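Local atomic coordinates of galactan 1,3-beta-galactosidase (Phanerochaete chrysosporium, PDB entry 7BYS), a protein that probably hydrolyses beta-1,3-linked galactan as an exo-acting family 43 glycoside hydrolase, and carries a calcium-containing carbohydrate-binding module. Residues W9-A13 / N58-Q62; S92-F98 / V110-K116; A360-Y366 / Q383-G389. All blocks are in the same frame, centred on the assembly; numbering follows the deposited sequence. Where two conformers were deposited one is given.

Contact 1: residues W9-A13 / N58-Q62; sequences WTDTA and NWSRQ
At an edge strand of an antiparallel sheet, 60-61, and the residue before it, the N-terminal loop is joined through Thr12 and Trp59: Thr12 N donates to Trp59 O at 2.8 Å, with an N-H...O angle of 145° and the donor tilted 21° from the carbonyl plane. Two carbons crowd the same oxygen, Asp11 CB at 3.2 Å and Thr12 CG2 at 3.4 Å from Trp59 O, so Asp11 and Thr12 both pack against this carbonyl oxygen. Thr12 OG1 lies between its own backbone N and carbonyl carbon (chi1 55°), which brings it over Ser60 CA. There one water joins OG1 to Ser60 OG and a second joins it to Arg61 N. The sheet 22-27, 30-36, 48-53, 60-61 is the first blade of the five-bladed beta-propeller of family 43, and the loop runs along its outer edge. A further water bridges the backbones, 2.7 Å from Thr10 O and 2.8 Å from Trp59 N. Asp11 and Arg61 meet without a salt bridge: OD2 of Asp11 lies 3.7 Å from Arg61 CB, while the extended arginine carries its guanidinium to Asp37 and Asp64. Asp11 OD1 instead accepts from Asn15 N.

Contact 2: residues S92-F98 / V110-K116; sequences SEYVMWF and VGVATAK
Phe98 lays one face of its ring over Gly111, in the hairpin formed by strands 93-101 and 109-115, the two inner strands of the second four-stranded blade of the propeller. Gly111 CA stands 3.8 Å from the Phe98 ring centroid, 17° off the normal, a CH-pi contact displaced toward the rim. The ring reaches back across the partner strand because its CG sits between the backbone N and the carbonyl carbon (chi1 53°). Side chain to side chain, Phe98 is about 6 Å from Glu81 and Arg82, which bind galactose in another crystal structure of this protein, so this end of the hairpin lies near the sugar site.

The opposite face of the sheet carries Val95, Trp97, Val112 and Thr114. Val112 and Trp97 point the same way, side by side, and Val112 CG2 is centred over the six-membered ring of Trp97, 3.8 Å from its centroid and 13° off the normal. Val112 CG1 turns the other way, to Val95 CG1 at 3.8 Å, while Val110 CG2 approaches Trp97 CZ3 at 3.7 Å. Trp97 NE1 donates beyond the hairpin to Tyr171 O.

Reciprocal backbone bonds at Tyr94-Ala115, Met96-Ala113 and Phe98-Gly111 set an unbroken antiparallel register. Tyr94 presents its ring edge to the other strand, CE2 lying 3.6 Å from Lys116 O. The extended Glu93 chain passes over Thr114 CB; its OE1 bonds Tyr172 OH, and a water links its OE2 to Thr114 OG1. At the far end the bent Lys116 chain brings NZ 3.0 Å from Ser92 O, well above the plane of that carbonyl.

Contact 3: residues A360-Y366 / Q383-G389; sequences ANGDSTY and QPDSGGG
Asn361 ND2 is held by three carbonyl oxygens: it donates to Gln383 O at 3.1 Å and to Thr365 O at 3.1 Å, with a weak bond to Pro384 O at 3.3 Å. The Thr365 bond lies in the carbonyl plane on a lone pair, whereas ND2 is tilted from the Gln383 carbonyl plane. With CG anti to the backbone N (chi1 172°), the amide reaches between the two loops, and its OD1 accepts from Asp363 N at 3.0 Å, closing an Asx turn. The backbone of the same asparagine pairs with Ser386: Asn361 N donates to Ser386 OG at 2.9 Å, nearly straight at 169°, and Ser386 N returns a bond to Asn361 O at 2.9 Å. Ser386 OG also bonds Val391 O.

These loops belong to the CBM35-like beta-sandwich. Beside the Gln383 carbonyl, Pro384 sets its CA over the centre of one face of the Tyr366 ring, 3.5 Å from the centroid and 2° off the normal, a CH-pi contact. Asp385 sends OD1 to Tyr240 OH and OD2 to Arg237, both in helix 237-240, while Asp363 makes a salt bridge with Arg367, a galactose-binding residue. With both amide atoms and both backbone polar atoms of Asn361 engaged, its amide flip is fixed, and the pairing of the loops combines directional bonds at Asn361 with apolar packing of Tyr366 on Pro384; the charge of Asp385 is probably stabilised by Arg237.

How the contacts relate
From the N terminus, contact 1 comes first and closes a long loop that holds the first three strands of the first propeller blade, 22-27, 30-36 and 48-53, bringing residues 58-62 back beside 9-13. Contact 2 follows as a short hairpin in the middle of the second blade, its centre 23 Å from that of contact 1. Contact 3 comes much later, joining the turn after strand 352-360 to the one after 379-383 in the carbohydrate-binding module, and through Asp385 it reaches helix 237-240. The three lie in series: none nests in or crosses another, and none touches. Contacts 2 and 3, with centres 40 Å apart, fall on opposite sides of the chain's centre.

Contact 1: residues W9-A13 / N58-Q62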
ATOM      1  N   TRP A   9      -2.854   6.024   9.532  1.00 11.42           N
ATOM      2  CA  TRP A   9      -2.005   7.195   9.356  1.00 12.11           C
ATOM      3  C   TRP A   9      -2.862   8.441   9.259  1.00 13.23           C
ATOM      4  O   TRP A   9      -3.875   8.462   8.556  1.00 14.00           O
ATOM      5  CB  TRP A   9      -1.222   7.112   8.050  1.00 14.03           C
ATOM      6  CG  TRP A   9      -0.245   6.013   7.945  1.00 15.97           C
ATOM      7  CD1 TRP A   9       0.021   5.050   8.870  1.00 14.16           C
ATOM      8  CD2 TRP A   9       0.613   5.752   6.831  1.00 11.96           C
ATOM      9  NE1 TRP A   9       0.984   4.192   8.395  1.00 13.82           N
ATOM     10  CE2 TRP A   9       1.370   4.609   7.149  1.00 11.19           C
ATOM     11  CE3 TRP A   9       0.829   6.388   5.603  1.00 14.38           C
ATOM     12  CZ2 TRP A   9       2.323   4.073   6.278  1.00 13.09           C
ATOM     13  CZ3 TRP A   9       1.764   5.850   4.733  1.00 11.74           C
ATOM     14  CH2 TRP A   9       2.508   4.705   5.080  1.00 12.70           C
ATOM     15  N   THR A  10      -2.430   9.491   9.946  1.00 14.86           N
ATOM     16  CA  THR A  10      -3.178  10.734   9.992  1.00 11.94           C
ATOM     17  C   THR A  10      -2.365  11.849   9.353  1.00 13.02           C
ATOM     18  O   THR A  10      -1.127  11.836   9.370  1.00 15.04           O
ATOM     19  CB  THR A  10      -3.558  11.126  11.430  1.00 15.17           C
ATOM     20  OG1 THR A  10      -2.374  11.302  12.217  1.00 19.21           O
ATOM     21  CG2 THR A  10      -4.439  10.052  12.049  1.00 16.65           C
ATOM     22  N   ASP A  11      -3.089  12.800   8.774  1.00 11.99           N
ATOM     23  CA  ASP A  11      -2.480  14.001   8.226  1.00 13.61           C
ATOM     24  C   ASP A  11      -2.153  14.981   9.352  1.00 14.11           C
ATOM     25  O   ASP A  11      -2.359  14.692  10.536  1.00 13.36           O
ATOM     26  CB  ASP A  11      -3.369  14.598   7.131  1.00 13.20           C
ATOM     27  CG  ASP A  11      -4.741  15.027   7.626  1.00 12.44           C
ATOM     28  OD1 ASP A  11      -4.913  15.245   8.847  1.00 13.25           O
ATOM     29  OD2 ASP A  11      -5.662  15.164   6.793  1.00 13.58           O
ATOM     30  N   THR A  12      -1.650  16.168   8.987  1.00 13.12           N
ATOM     31  CA  THR A  12      -1.279  17.152  10.001  1.00 14.46           C
ATOM     32  C   THR A  12      -2.479  17.634  10.810  1.00 14.42           C
ATOM     33  O   THR A  12      -2.298  18.166  11.911  1.00 17.64           O
ATOM     34  CB  THR A  12      -0.533  18.331   9.364  1.00 17.43           C
ATOM     35  OG1 THR A  12      -1.333  18.883   8.314  1.00 17.36           O
ATOM     36  CG2 THR A  12       0.821  17.879   8.819  1.00 18.16           C
ATOM     37  N   ALA A  13      -3.694  17.453  10.299  1.00 12.24           N
ATOM     38  CA  ALA A  13      -4.905  17.790  11.030  1.00 14.26           C
ATOM     39  C   ALA A  13      -5.345  16.690  11.987  1.00 14.41           C
ATOM     40  O   ALA A  13      -6.280  16.909  12.769  1.00 15.80           O
ATOM     41  CB  ALA A  13      -6.046  18.071  10.053  1.00 14.01           C
ATOM     42  N   ASN A  58       4.929  13.548   7.122  1.00 13.31           N
ATOM     43  CA  ASN A  58       4.008  14.546   7.661  1.00 17.01           C
ATOM     44  C   ASN A  58       3.263  15.192   6.496  1.00 13.97           C
ATOM     45  O   ASN A  58       3.805  16.058   5.803  1.00 15.81           O
ATOM     46  CB  ASN A  58       4.762  15.568   8.500  1.00 19.67           C
ATOM     47  CG  ASN A  58       5.292  14.972   9.786  1.00 26.70           C
ATOM     48  OD1 ASN A  58       4.534  14.723  10.724  1.00 32.78           O
ATOM     49  ND2 ASN A  58       6.597  14.723   9.832  1.00 36.71           N
ATOM     50  N   TRP A  59       2.010  14.787   6.304  1.00 12.58           N
ATOM     51  CA  TRP A  59       1.234  15.118   5.117  1.00 11.27           C
ATOM     52  C   TRP A  59       0.164  16.135   5.474  1.00 11.78           C
ATOM     53  O   TRP A  59      -0.600  15.931   6.426  1.00 13.92           O
ATOM     54  CB  TRP A  59       0.587  13.858   4.532  1.00 11.93           C
ATOM     55  CG  TRP A  59       1.589  12.907   3.955  1.00 10.60           C
ATOM     56  CD1 TRP A  59       2.077  11.766   4.525  1.00 14.64           C
ATOM     57  CD2 TRP A  59       2.226  13.024   2.677  1.00 10.66           C
ATOM     58  NE1 TRP A  59       2.986  11.167   3.682  1.00 11.59           N
ATOM     59  CE2 TRP A  59       3.107  11.923   2.543  1.00 10.34           C
ATOM     60  CE3 TRP A  59       2.149  13.962   1.640  1.00 11.25           C
ATOM     61  CZ2 TRP A  59       3.890  11.726   1.398  1.00 10.76           C
ATOM     62  CZ3 TRP A  59       2.934  13.769   0.502  1.00 10.12           C
ATOM     63  CH2 TRP A  59       3.793  12.659   0.395  1.00 11.49           C
ATOM     64  N   SER A  60       0.112  17.216   4.708  1.00 11.24           N
ATOM     65  CA  SER A  60      -0.821  18.311   4.925  1.00 12.21           C
ATOM     66  C   SER A  60      -1.866  18.284   3.818  1.00 12.06           C
ATOM     67  O   SER A  60      -1.522  18.393   2.637  1.00 13.31           O
ATOM     68  CB  SER A  60      -0.054  19.632   4.891  0.55 14.59           C
ATOM     69  OG  SER A  60      -0.883  20.723   5.239  0.55 15.99           O
ATOM     70  N   ARG A  61      -3.136  18.143   4.194  1.00 11.89           N
ATOM     71  CA  ARG A  61      -4.199  18.022   3.204  1.00 11.93           C
ATOM     72  C   ARG A  61      -4.568  19.376   2.606  1.00 15.22           C
ATOM     73  O   ARG A  61      -4.903  20.321   3.333  1.00 14.65           O
ATOM     74  CB  ARG A  61      -5.429  17.341   3.796  1.00 10.16           C
ATOM     75  CG  ARG A  61      -6.400  16.956   2.709  1.00 10.79           C
ATOM     76  CD  ARG A  61      -7.538  16.103   3.196  1.00 11.86           C
ATOM     77  NE  ARG A  61      -8.327  15.672   2.051  1.00 12.64           N
ATOM     78  CZ  ARG A  61      -9.329  14.800   2.094  1.00 14.31           C
ATOM     79  NH1 ARG A  61      -9.675  14.242   3.250  1.00 18.41           N
ATOM     80  NH2 ARG A  61      -9.989  14.491   0.979  1.00 13.54           N
ATOM     81  N   GLN A  62      -4.504  19.466   1.284  1.00 12.68           N
ATOM     82  CA  GLN A  62      -4.956  20.639   0.553  1.00 10.61           C
ATOM     83  C   GLN A  62      -6.354  20.381   0.011  1.00 11.81           C
ATOM     84  O   GLN A  62      -6.916  19.292   0.160  1.00 12.08           O
ATOM     85  CB  GLN A  62      -3.986  20.964  -0.591  1.00 14.11           C
ATOM     86  CG  GLN A  62      -2.526  20.881  -0.197  1.00 13.60           C
ATOM     87  CD  GLN A  62      -2.172  21.885   0.871  1.00 16.30           C
ATOM     88  OE1 GLN A  62      -2.507  23.064   0.759  1.00 16.88           O
ATOM     89  NE2 GLN A  62      -1.488  21.426   1.918  1.00 16.65           N
TER
HETATM   90  O   HOH W   1       0.991  12.904   8.125  1.00 19.54           O
HETATM   91  O   HOH W   2      -3.796  18.108   7.028  1.00 13.76           O
HETATM   92  O   HOH W   3      -1.052  21.426   8.259  1.00 34.30           O

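Contact 2: residues S92-F98 / V110-K116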
ATOM      1  N   SER A  92       3.860  23.801 -19.386  1.00 11.48           N
ATOM      2  CA  SER A  92       3.808  24.233 -17.985  1.00 11.90           C
ATOM      3  C   SER A  92       2.489  23.826 -17.330  1.00 14.67           C
ATOM      4  O   SER A  92       1.795  24.630 -16.705  1.00 13.85           O
ATOM      5  CB  SER A  92       4.067  25.734 -17.851  0.61 15.17           C
ATOM      6  OG  SER A  92       5.293  26.082 -18.471  0.61 16.01           O
ATOM      7  N   GLU A  93       2.141  22.551 -17.481  1.00 11.34           N
ATOM      8  CA  GLU A  93       0.837  22.056 -17.080  1.00 12.42           C
ATOM      9  C   GLU A  93       0.995  20.730 -16.354  1.00 11.52           C
ATOM     10  O   GLU A  93       1.785  19.874 -16.768  1.00 10.24           O
ATOM     11  CB  GLU A  93      -0.019  21.830 -18.327  1.00 12.93           C
ATOM     12  CG  GLU A  93      -1.455  21.485 -18.044  1.00 16.14           C
ATOM     13  CD  GLU A  93      -2.294  21.481 -19.298  1.00 16.70           C
ATOM     14  OE1 GLU A  93      -2.013  20.656 -20.203  1.00 17.75           O
ATOM     15  OE2 GLU A  93      -3.229  22.307 -19.391  1.00 19.72           O
ATOM     16  N   TYR A  94       0.239  20.568 -15.268  1.00 10.05           N
ATOM     17  CA  TYR A  94       0.135  19.289 -14.578  1.00 10.50           C
ATOM     18  C   TYR A  94      -0.985  18.483 -15.208  1.00  9.70           C
ATOM     19  O   TYR A  94      -2.078  19.003 -15.448  1.00 11.04           O
ATOM     20  CB  TYR A  94      -0.128  19.506 -13.086  1.00 10.40           C
ATOM     21  CG  TYR A  94       1.020  20.219 -12.422  1.00 10.31           C
ATOM     22  CD1 TYR A  94       2.086  19.517 -11.883  1.00 12.11           C
ATOM     23  CD2 TYR A  94       1.064  21.611 -12.383  1.00 11.80           C
ATOM     24  CE1 TYR A  94       3.157  20.171 -11.312  1.00 14.25           C
ATOM     25  CE2 TYR A  94       2.114  22.262 -11.815  1.00 13.09           C
ATOM     26  CZ  TYR A  94       3.157  21.547 -11.281  1.00 13.89           C
ATOM     27  OH  TYR A  94       4.205  22.226 -10.710  1.00 19.69           O
ATOM     28  N   VAL A  95      -0.706  17.216 -15.494  1.00  8.98           N
ATOM     29  CA  VAL A  95      -1.655  16.354 -16.182  1.00  8.68           C
ATOM     30  C   VAL A  95      -1.905  15.142 -15.308  1.00  7.55           C
ATOM     31  O   VAL A  95      -0.961  14.409 -14.972  1.00  8.59           O
ATOM     32  CB  VAL A  95      -1.168  15.948 -17.582  1.00  8.87           C
ATOM     33  CG1 VAL A  95      -2.268  15.210 -18.305  1.00  9.36           C
ATOM     34  CG2 VAL A  95      -0.728  17.197 -18.374  1.00 11.43           C
ATOM     35  N   MET A  96      -3.168  14.947 -14.932  1.00  8.55           N
ATOM     36  CA  MET A  96      -3.615  13.809 -14.143  1.00  8.33           C
ATOM     37  C   MET A  96      -4.259  12.776 -15.056  1.00  9.50           C
ATOM     38  O   MET A  96      -5.115  13.120 -15.878  1.00  9.53           O
ATOM     39  CB  MET A  96      -4.627  14.258 -13.088  1.00  9.05           C
ATOM     40  CG  MET A  96      -5.158  13.119 -12.225  1.00  9.73           C
ATOM     41  SD  MET A  96      -6.525  13.670 -11.168  1.00 11.23           S
ATOM     42  CE  MET A  96      -5.704  14.872 -10.111  1.00 14.43           C
ATOM     43  N   TRP A  97      -3.858  11.514 -14.908  1.00  7.65           N
ATOM     44  CA  TRP A  97      -4.554  10.391 -15.526  1.00  8.49           C
ATOM     45  C   TRP A  97      -5.143   9.506 -14.433  1.00  8.27           C
ATOM     46  O   TRP A  97      -4.637   9.456 -13.303  1.00  8.72           O
ATOM     47  CB  TRP A  97      -3.608   9.541 -16.393  1.00  9.57           C
ATOM     48  CG  TRP A  97      -3.198  10.204 -17.671  1.00  8.35           C
ATOM     49  CD1 TRP A  97      -2.572  11.405 -17.799  1.00 10.79           C
ATOM     50  CD2 TRP A  97      -3.385   9.696 -18.998  1.00  8.61           C
ATOM     51  NE1 TRP A  97      -2.369  11.691 -19.132  1.00 10.52           N
ATOM     52  CE2 TRP A  97      -2.847  10.650 -19.886  1.00  8.31           C
ATOM     53  CE3 TRP A  97      -3.966   8.534 -19.525  1.00 12.16           C
ATOM     54  CZ2 TRP A  97      -2.877  10.480 -21.279  1.00 10.36           C
ATOM     55  CZ3 TRP A  97      -3.990   8.362 -20.909  1.00 10.68           C
ATOM     56  CH2 TRP A  97      -3.445   9.329 -21.766  1.00 11.68           C
ATOM     57  N   PHE A  98      -6.235   8.823 -14.761  1.00  7.61           N
ATOM     58  CA  PHE A  98      -6.848   7.914 -13.804  1.00  8.47           C
ATOM     59  C   PHE A  98      -7.636   6.849 -14.549  1.00  9.17           C
ATOM     60  O   PHE A  98      -7.984   7.009 -15.719  1.00  8.73           O
ATOM     61  CB  PHE A  98      -7.728   8.657 -12.785  1.00  9.52           C
ATOM     62  CG  PHE A  98      -8.778   9.558 -13.400  1.00  9.46           C
ATOM     63  CD1 PHE A  98      -8.494  10.890 -13.675  1.00 10.37           C
ATOM     64  CD2 PHE A  98     -10.047   9.076 -13.668  1.00  9.93           C
ATOM     65  CE1 PHE A  98      -9.467  11.732 -14.208  1.00  9.73           C
ATOM     66  CE2 PHE A  98     -11.027   9.917 -14.208  1.00 11.67           C
ATOM     67  CZ  PHE A  98     -10.731  11.238 -14.482  1.00 11.69           C
ATOM     68  N   VAL A 110      -9.659   5.377 -19.524  1.00 10.55           N
ATOM     69  CA  VAL A 110      -8.828   6.307 -18.782  1.00 10.76           C
ATOM     70  C   VAL A 110      -9.560   7.636 -18.760  1.00 11.44           C
ATOM     71  O   VAL A 110     -10.406   7.927 -19.614  1.00 13.57           O
ATOM     72  CB  VAL A 110      -7.402   6.488 -19.370  1.00 11.56           C
ATOM     73  CG1 VAL A 110      -6.586   5.211 -19.265  1.00 11.89           C
ATOM     74  CG2 VAL A 110      -7.465   6.996 -20.810  1.00 11.76           C
ATOM     75  N   GLY A 111      -9.256   8.450 -17.759  1.00 10.49           N
ATOM     76  CA  GLY A 111      -9.688   9.836 -17.731  1.00 11.24           C
ATOM     77  C   GLY A 111      -8.474  10.736 -17.593  1.00 13.15           C
ATOM     78  O   GLY A 111      -7.438  10.324 -17.064  1.00 10.19           O
ATOM     79  N   VAL A 112      -8.603  11.973 -18.082  1.00 10.18           N
ATOM     80  CA  VAL A 112      -7.531  12.964 -18.070  1.00 10.18           C
ATOM     81  C   VAL A 112      -8.073  14.270 -17.500  1.00 11.12           C
ATOM     82  O   VAL A 112      -9.212  14.662 -17.787  1.00 11.80           O
ATOM     83  CB  VAL A 112      -6.915  13.181 -19.468  1.00 10.56           C
ATOM     84  CG1 VAL A 112      -5.780  14.200 -19.400  1.00 12.19           C
ATOM     85  CG2 VAL A 112      -6.413  11.859 -20.039  1.00 10.97           C
ATOM     86  N   ALA A 113      -7.269  14.930 -16.673  1.00 11.26           N
ATOM     87  CA  ALA A 113      -7.603  16.252 -16.154  1.00 11.86           C
ATOM     88  C   ALA A 113      -6.320  17.063 -16.058  1.00 10.26           C
ATOM     89  O   ALA A 113      -5.219  16.504 -15.985  1.00 11.59           O
ATOM     90  CB  ALA A 113      -8.320  16.190 -14.794  1.00 10.52           C
ATOM     91  N   THR A 114      -6.449  18.391 -16.070  1.00 12.67           N
ATOM     92  CA  THR A 114      -5.273  19.252 -16.125  1.00 12.25           C
ATOM     93  C   THR A 114      -5.365  20.386 -15.112  1.00 12.47           C
ATOM     94  O   THR A 114      -6.449  20.762 -14.658  1.00 12.61           O
ATOM     95  CB  THR A 114      -5.063  19.862 -17.525  1.00 14.50           C
ATOM     96  OG1 THR A 114      -6.217  20.630 -17.883  1.00 15.62           O
ATOM     97  CG2 THR A 114      -4.849  18.782 -18.576  1.00 14.16           C
ATOM     98  N   ALA A 115      -4.206  20.942 -14.768  1.00 10.94           N
ATOM     99  CA  ALA A 115      -4.183  22.102 -13.887  1.00 10.19           C
ATOM    100  C   ALA A 115      -2.876  22.856 -14.067  1.00 12.59           C
ATOM    101  O   ALA A 115      -1.889  22.313 -14.567  1.00 14.00           O
ATOM    102  CB  ALA A 115      -4.385  21.698 -12.422  1.00 13.21           C
ATOM    103  N   LYS A 116      -2.874  24.117 -13.635  1.00 11.53           N
ATOM    104  CA  LYS A 116      -1.662  24.921 -13.679  1.00 12.93           C
ATOM    105  C   LYS A 116      -0.858  24.874 -12.383  1.00 17.52           C
ATOM    106  O   LYS A 116       0.291  25.335 -12.366  1.00 15.81           O
ATOM    107  CB  LYS A 116      -1.982  26.375 -14.045  1.00 18.61           C
ATOM    108  CG  LYS A 116      -2.719  26.519 -15.357  1.00 19.74           C
ATOM    109  CD  LYS A 116      -1.898  25.994 -16.521  1.00 24.81           C
ATOM    110  CE  LYS A 116      -0.683  26.865 -16.777  1.00 25.17           C
ATOM    111  NZ  LYS A 116      -0.042  26.526 -18.082  1.00 24.76           N
TER
HETATM  112  O   HOH W   4       2.201  25.817 -14.280  1.00 23.93           O
HETATM  113  O   HOH W   5      -5.781  21.786 -20.211  1.00 29.32           O

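Contact 3: residues A360-Y366 / Q383-G389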
ATOM      1  N   ALA A 360      -1.202 -15.471  12.914  1.00  9.13           N
ATOM      2  CA  ALA A 360      -1.741 -16.191  11.769  1.00  9.76           C
ATOM      3  C   ALA A 360      -3.254 -16.226  11.901  1.00  9.51           C
ATOM      4  O   ALA A 360      -3.783 -16.478  12.987  1.00 10.17           O
ATOM      5  CB  ALA A 360      -1.188 -17.622  11.711  1.00 12.05           C
ATOM      6  N   ASN A 361      -3.954 -15.960  10.807  1.00  9.91           N
ATOM      7  CA  ASN A 361      -5.417 -15.990  10.798  1.00 10.68           C
ATOM      8  C   ASN A 361      -5.829 -16.712   9.521  1.00  9.38           C
ATOM      9  O   ASN A 361      -5.841 -16.111   8.442  1.00 10.10           O
ATOM     10  CB  ASN A 361      -5.987 -14.579  10.851  1.00 10.29           C
ATOM     11  CG  ASN A 361      -7.494 -14.539  10.658  1.00  9.31           C
ATOM     12  OD1 ASN A 361      -8.176 -15.568  10.695  1.00 10.11           O
ATOM     13  ND2 ASN A 361      -8.023 -13.345  10.451  1.00 10.76           N
ATOM     14  N   GLY A 362      -6.177 -17.992   9.647  1.00 10.45           N
ATOM     15  CA  GLY A 362      -6.550 -18.765   8.480  1.00 11.55           C
ATOM     16  C   GLY A 362      -7.972 -18.597   7.998  1.00 10.97           C
ATOM     17  O   GLY A 362      -8.375 -19.297   7.060  1.00 11.49           O
ATOM     18  N   ASP A 363      -8.737 -17.685   8.592  1.00 10.64           N
ATOM     19  CA  ASP A 363     -10.089 -17.415   8.135  1.00 10.93           C
ATOM     20  C   ASP A 363     -10.049 -16.676   6.806  1.00 11.51           C
ATOM     21  O   ASP A 363      -9.028 -16.105   6.413  1.00 13.05           O
ATOM     22  CB  ASP A 363     -10.828 -16.502   9.123  1.00 12.03           C
ATOM     23  CG  ASP A 363     -11.106 -17.150  10.460  1.00 12.71           C
ATOM     24  OD1 ASP A 363     -10.776 -18.338  10.648  1.00 13.61           O
ATOM     25  OD2 ASP A 363     -11.691 -16.453  11.331  1.00 13.23           O
ATOM     26  N   SER A 364     -11.194 -16.649   6.127  1.00 10.98           N
ATOM     27  CA  SER A 364     -11.320 -15.776   4.969  1.00 11.98           C
ATOM     28  C   SER A 364     -11.627 -14.345   5.379  1.00 13.23           C
ATOM     29  O   SER A 364     -11.632 -13.455   4.524  1.00 16.73           O
ATOM     30  CB  SER A 364     -12.443 -16.270   4.058  1.00 11.44           C
ATOM     31  OG  SER A 364     -13.655 -16.368   4.781  1.00 14.29           O
ATOM     32  N   THR A 365     -11.879 -14.117   6.668  1.00 13.33           N
ATOM     33  CA  THR A 365     -12.357 -12.859   7.209  1.00 13.75           C
ATOM     34  C   THR A 365     -11.449 -12.430   8.358  1.00 12.08           C
ATOM     35  O   THR A 365     -10.625 -13.202   8.857  1.00 11.51           O
ATOM     36  CB  THR A 365     -13.814 -12.992   7.687  1.00 14.84           C
ATOM     37  OG1 THR A 365     -13.953 -14.175   8.483  1.00 15.92           O
ATOM     38  CG2 THR A 365     -14.760 -13.096   6.487  1.00 19.99           C
ATOM     39  N   TYR A 366     -11.613 -11.175   8.770  1.00 11.55           N
ATOM     40  CA  TYR A 366     -10.794 -10.607   9.829  1.00 11.81           C
ATOM     41  C   TYR A 366     -11.173 -11.191  11.183  1.00 12.77           C
ATOM     42  O   TYR A 366     -12.314 -11.588  11.424  1.00 12.41           O
ATOM     43  CB  TYR A 366     -11.045  -9.105   9.930  1.00 11.62           C
ATOM     44  CG  TYR A 366     -10.252  -8.245   8.981  1.00 12.62           C
ATOM     45  CD1 TYR A 366     -10.125  -8.579   7.641  1.00 12.33           C
ATOM     46  CD2 TYR A 366      -9.617  -7.099   9.435  1.00 12.64           C
ATOM     47  CE1 TYR A 366      -9.399  -7.776   6.771  1.00 13.99           C
ATOM     48  CE2 TYR A 366      -8.894  -6.288   8.578  1.00 15.36           C
ATOM     49  CZ  TYR A 366      -8.782  -6.635   7.254  1.00 13.83           C
ATOM     50  OH  TYR A 366      -8.047  -5.818   6.410  1.00 17.69           O
ATOM     51  N   GLN A 383      -7.096  -7.922  12.981  1.00 10.83           N
ATOM     52  CA  GLN A 383      -6.193  -8.962  12.489  1.00 10.87           C
ATOM     53  C   GLN A 383      -6.712  -9.466  11.149  1.00  9.91           C
ATOM     54  O   GLN A 383      -7.574 -10.364  11.093  1.00 10.38           O
ATOM     55  CB  GLN A 383      -6.054 -10.091  13.510  1.00  9.86           C
ATOM     56  CG  GLN A 383      -5.413  -9.608  14.795  1.00  9.65           C
ATOM     57  CD  GLN A 383      -5.376 -10.681  15.863  1.00  9.97           C
ATOM     58  OE1 GLN A 383      -6.406 -11.247  16.217  1.00 12.13           O
ATOM     59  NE2 GLN A 383      -4.185 -10.991  16.349  1.00 11.32           N
ATOM     60  N   PRO A 384      -6.206  -8.925  10.039  1.00  9.32           N
ATOM     61  CA  PRO A 384      -6.647  -9.391   8.720  1.00 10.81           C
ATOM     62  C   PRO A 384      -6.415 -10.885   8.548  1.00 10.58           C
ATOM     63  O   PRO A 384      -5.564 -11.497   9.208  1.00 10.63           O
ATOM     64  CB  PRO A 384      -5.766  -8.591   7.746  1.00 13.14           C
ATOM     65  CG  PRO A 384      -5.350  -7.364   8.512  1.00 12.22           C
ATOM     66  CD  PRO A 384      -5.243  -7.809   9.961  1.00 10.75           C
ATOM     67  N   ASP A 385      -7.180 -11.480   7.625  1.00  9.41           N
ATOM     68  CA  ASP A 385      -6.856 -12.826   7.171  1.00  9.63           C
ATOM     69  C   ASP A 385      -5.408 -12.844   6.698  1.00  9.30           C
ATOM     70  O   ASP A 385      -4.966 -11.937   5.994  1.00 10.81           O
ATOM     71  CB  ASP A 385      -7.789 -13.232   6.027  1.00 11.81           C
ATOM     72  CG  ASP A 385      -7.805 -12.230   4.879  1.00 12.67           C
ATOM     73  OD1 ASP A 385      -8.270 -11.092   5.076  1.00 13.26           O
ATOM     74  OD2 ASP A 385      -7.353 -12.593   3.770  1.00 13.75           O
ATOM     75  N   SER A 386      -4.649 -13.839   7.122  1.00  9.09           N
ATOM     76  CA  SER A 386      -3.230 -13.855   6.797  1.00 10.24           C
ATOM     77  C   SER A 386      -2.881 -14.715   5.589  1.00  9.37           C
ATOM     78  O   SER A 386      -1.740 -14.656   5.120  1.00 12.00           O
ATOM     79  CB  SER A 386      -2.410 -14.262   8.021  1.00 10.16           C
ATOM     80  OG  SER A 386      -2.596 -15.648   8.260  1.00 10.08           O
ATOM     81  N   GLY A 387      -3.830 -15.487   5.060  1.00 10.67           N
ATOM     82  CA  GLY A 387      -3.605 -16.366   3.929  1.00 11.00           C
ATOM     83  C   GLY A 387      -3.667 -17.836   4.286  1.00 14.89           C
ATOM     84  O   GLY A 387      -3.872 -18.673   3.395  1.00 17.38           O
ATOM     85  N   GLY A 388      -3.489 -18.168   5.557  1.00 12.95           N
ATOM     86  CA  GLY A 388      -3.555 -19.543   6.008  1.00 13.34           C
ATOM     87  C   GLY A 388      -3.183 -19.605   7.476  1.00 14.17           C
ATOM     88  O   GLY A 388      -2.556 -18.691   8.022  1.00 13.36           O
ATOM     89  N   GLY A 389      -3.588 -20.703   8.112  1.00 14.34           N
ATOM     90  CA  GLY A 389      -3.268 -20.910   9.509  1.00 14.77           C
ATOM     91  C   GLY A 389      -1.789 -21.060   9.798  1.00 12.49           C
ATOM     92  O   GLY A 389      -1.388 -20.970  10.963  1.00 15.12           O
TER
HETATM   93  O   HOH W   6      -6.543 -16.636   5.421  1.00 14.38           O
HETATM   94  O   HOH W   7     -10.896 -10.603   4.915  1.00 23.24           O